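Local coordinates for protein putative pterin-4-alpha-carbinolamine dehydratase (Brucella melitensis, PDB 3JST) that probably catalyses the dehydration of 4a-hydroxytetrahydrobiopterin to 6,7-dihydrobiopterin, releasing water, at residues 85-88 against 89-92. Sequence-based numbering, arbitrary orientation.
Sequences DIKM and ARKM
Met88 and Met92, one helical turn apart, meet through their thioether ends: Met88 SD lies 3.7 Å from Met92 CE. Met88 starts with CG anti to its backbone N (chi1 177°) and then bends twice, whereas Met92 runs extended beyond CG. The two side chains pass each other at a slant. Unbranched and flexible, methionine suits this buried flank, where a soft sulfur and a methyl can settle against each other.

On another flank Arg90 reaches back over the preceding turn. Its CG too stands anti to the backbone N, and a bend at chi3 (-53°) brings NH2 to 3.5 Å from Ile86 CG2 and NH1 to 3.9 Å from Lys87 CG. Ile86 O lies over one face of the guanidinium. Arg90 as a whole is exposed, which suits its charge, and its NH1 makes a weak, long ion pair with Glu83 OE2.

Beneath these side chains runs regular alpha-helical i to i+4 bonding: Ala89 N to Asp85 O, Arg90 N to Ile86 O and Lys91 N to Lys87 O, with Met92 N to Met88 O at 2.8 Å and nearly straight (168°). Buried Asp85 points away from the following turn; its OD2 hydrogen-bonds with Thr75 OG1 and Thr82 N, its OD1 with His58 NE2.

Helix 83-96 packs its buried flank on the four-stranded antiparallel sheet: Ala89, small enough for a close approach, touches Leu73 and Ile30, Met88 Leu73, and Met92 Val71 and Phe34. Beside it, helix 39-56 offers Phe45 to Met92 and Tyr52 to the long, more exposed Lys87 and Lys91.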
ATOM      1  N   ASP A  85      -5.358  -3.464   3.324  1.00  9.18           N
ATOM      2  CA  ASP A  85      -4.506  -2.360   2.899  1.00  9.22           C
ATOM      3  C   ASP A  85      -3.335  -2.187   3.855  1.00  9.32           C
ATOM      4  O   ASP A  85      -2.205  -1.931   3.432  1.00  8.85           O
ATOM      5  CB  ASP A  85      -5.319  -1.070   2.824  1.00  9.26           C
ATOM      6  CG  ASP A  85      -6.484  -1.190   1.873  1.00  9.15           C
ATOM      7  OD1 ASP A  85      -6.226  -1.464   0.680  1.00  9.37           O
ATOM      8  OD2 ASP A  85      -7.643  -1.036   2.320  1.00  8.02           O
ATOM      9  N   ILE A  86      -3.613  -2.349   5.144  1.00  9.61           N
ATOM     10  CA  ILE A  86      -2.570  -2.297   6.165  1.00  9.95           C
ATOM     11  C   ILE A  86      -1.561  -3.431   5.962  1.00 10.10           C
ATOM     12  O   ILE A  86      -0.362  -3.210   6.050  1.00 10.36           O
ATOM     13  CB  ILE A  86      -3.155  -2.377   7.598  1.00  9.73           C
ATOM     14  CG1 ILE A  86      -4.215  -1.283   7.834  1.00  9.82           C
ATOM     15  CG2 ILE A  86      -2.040  -2.274   8.633  1.00  9.57           C
ATOM     16  CD1 ILE A  86      -3.815   0.125   7.388  1.00  9.61           C
ATOM     17  N   LYS A  87      -2.050  -4.637   5.693  1.00 10.46           N
ATOM     18  CA  LYS A  87      -1.170  -5.785   5.436  1.00 10.87           C
ATOM     19  C   LYS A  87      -0.277  -5.553   4.215  1.00 10.77           C
ATOM     20  O   LYS A  87       0.922  -5.859   4.239  1.00 10.58           O
ATOM     21  CB  LYS A  87      -1.989  -7.067   5.250  1.00 10.95           C
ATOM     22  CG  LYS A  87      -2.604  -7.587   6.531  1.00 12.23           C
ATOM     23  CD  LYS A  87      -3.470  -8.819   6.296  1.00 14.08           C
ATOM     24  CE  LYS A  87      -2.643 -10.083   6.254  1.00 15.86           C
ATOM     25  NZ  LYS A  87      -3.493 -11.299   6.076  1.00 18.17           N
ATOM     26  N   MET A  88      -0.865  -5.010   3.154  1.00 10.86           N
ATOM     27  CA  MET A  88      -0.129  -4.754   1.921  1.00 11.21           C
ATOM     28  C   MET A  88       0.931  -3.672   2.130  1.00 11.10           C
ATOM     29  O   MET A  88       2.069  -3.835   1.707  1.00 11.02           O
ATOM     30  CB  MET A  88      -1.087  -4.363   0.789  1.00 11.28           C
ATOM     31  CG  MET A  88      -0.404  -4.011  -0.531  1.00 12.16           C
ATOM     32  SD  MET A  88       0.622  -5.336  -1.197  1.00 14.00           S
ATOM     33  CE  MET A  88      -0.634  -6.357  -1.979  1.00 13.53           C
ATOM     34  N   ALA A  89       0.558  -2.578   2.788  1.00 11.02           N
ATOM     35  CA  ALA A  89       1.509  -1.504   3.083  1.00 11.30           C
ATOM     36  C   ALA A  89       2.669  -2.022   3.936  1.00 11.57           C
ATOM     37  O   ALA A  89       3.830  -1.704   3.679  1.00 11.21           O
ATOM     38  CB  ALA A  89       0.808  -0.345   3.781  1.00 11.05           C
ATOM     39  N   ARG A  90       2.339  -2.825   4.944  1.00 11.82           N
ATOM     40  CA  ARG A  90       3.334  -3.460   5.800  1.00 12.30           C
ATOM     41  C   ARG A  90       4.303  -4.320   4.990  1.00 11.90           C
ATOM     42  O   ARG A  90       5.515  -4.205   5.163  1.00 11.60           O
ATOM     43  CB  ARG A  90       2.640  -4.310   6.875  1.00 12.72           C
ATOM     44  CG  ARG A  90       3.580  -5.073   7.803  1.00 14.87           C
ATOM     45  CD  ARG A  90       2.825  -5.928   8.826  1.00 16.10           C
ATOM     46  NE  ARG A  90       1.834  -5.154   9.568  1.00 17.51           N
ATOM     47  CZ  ARG A  90       0.542  -5.468   9.710  1.00 18.14           C
ATOM     48  NH1 ARG A  90       0.023  -6.569   9.169  1.00 18.64           N
ATOM     49  NH2 ARG A  90      -0.244  -4.665  10.420  1.00 17.73           N
ATOM     50  N   LYS A  91       3.765  -5.169   4.110  1.00 11.70           N
ATOM     51  CA  LYS A  91       4.585  -6.069   3.291  1.00 11.72           C
ATOM     52  C   LYS A  91       5.464  -5.289   2.321  1.00 11.44           C
ATOM     53  O   LYS A  91       6.644  -5.607   2.154  1.00 11.01           O
ATOM     54  CB  LYS A  91       3.714  -7.051   2.501  1.00 11.78           C
ATOM     55  CG  LYS A  91       4.502  -8.119   1.735  1.00 12.63           C
ATOM     56  CD  LYS A  91       5.168  -9.130   2.679  1.00 14.16           C
ATOM     57  CE  LYS A  91       5.669 -10.341   1.908  1.00 14.74           C
ATOM     58  NZ  LYS A  91       6.271 -11.378   2.784  1.00 14.91           N
ATOM     59  N   MET A  92       4.877  -4.279   1.680  1.00 11.19           N
ATOM     60  CA  MET A  92       5.621  -3.398   0.778  1.00 10.87           C
ATOM     61  C   MET A  92       6.786  -2.722   1.493  1.00 10.95           C
ATOM     62  O   MET A  92       7.887  -2.643   0.950  1.00 10.87           O
ATOM     63  CB  MET A  92       4.700  -2.345   0.169  1.00 10.62           C
ATOM     64  CG  MET A  92       3.849  -2.883  -0.962  1.00 10.55           C
ATOM     65  SD  MET A  92       2.741  -1.654  -1.666  1.00 10.51           S
ATOM     66  CE  MET A  92       2.165  -2.553  -3.107  1.00 10.32           C
TER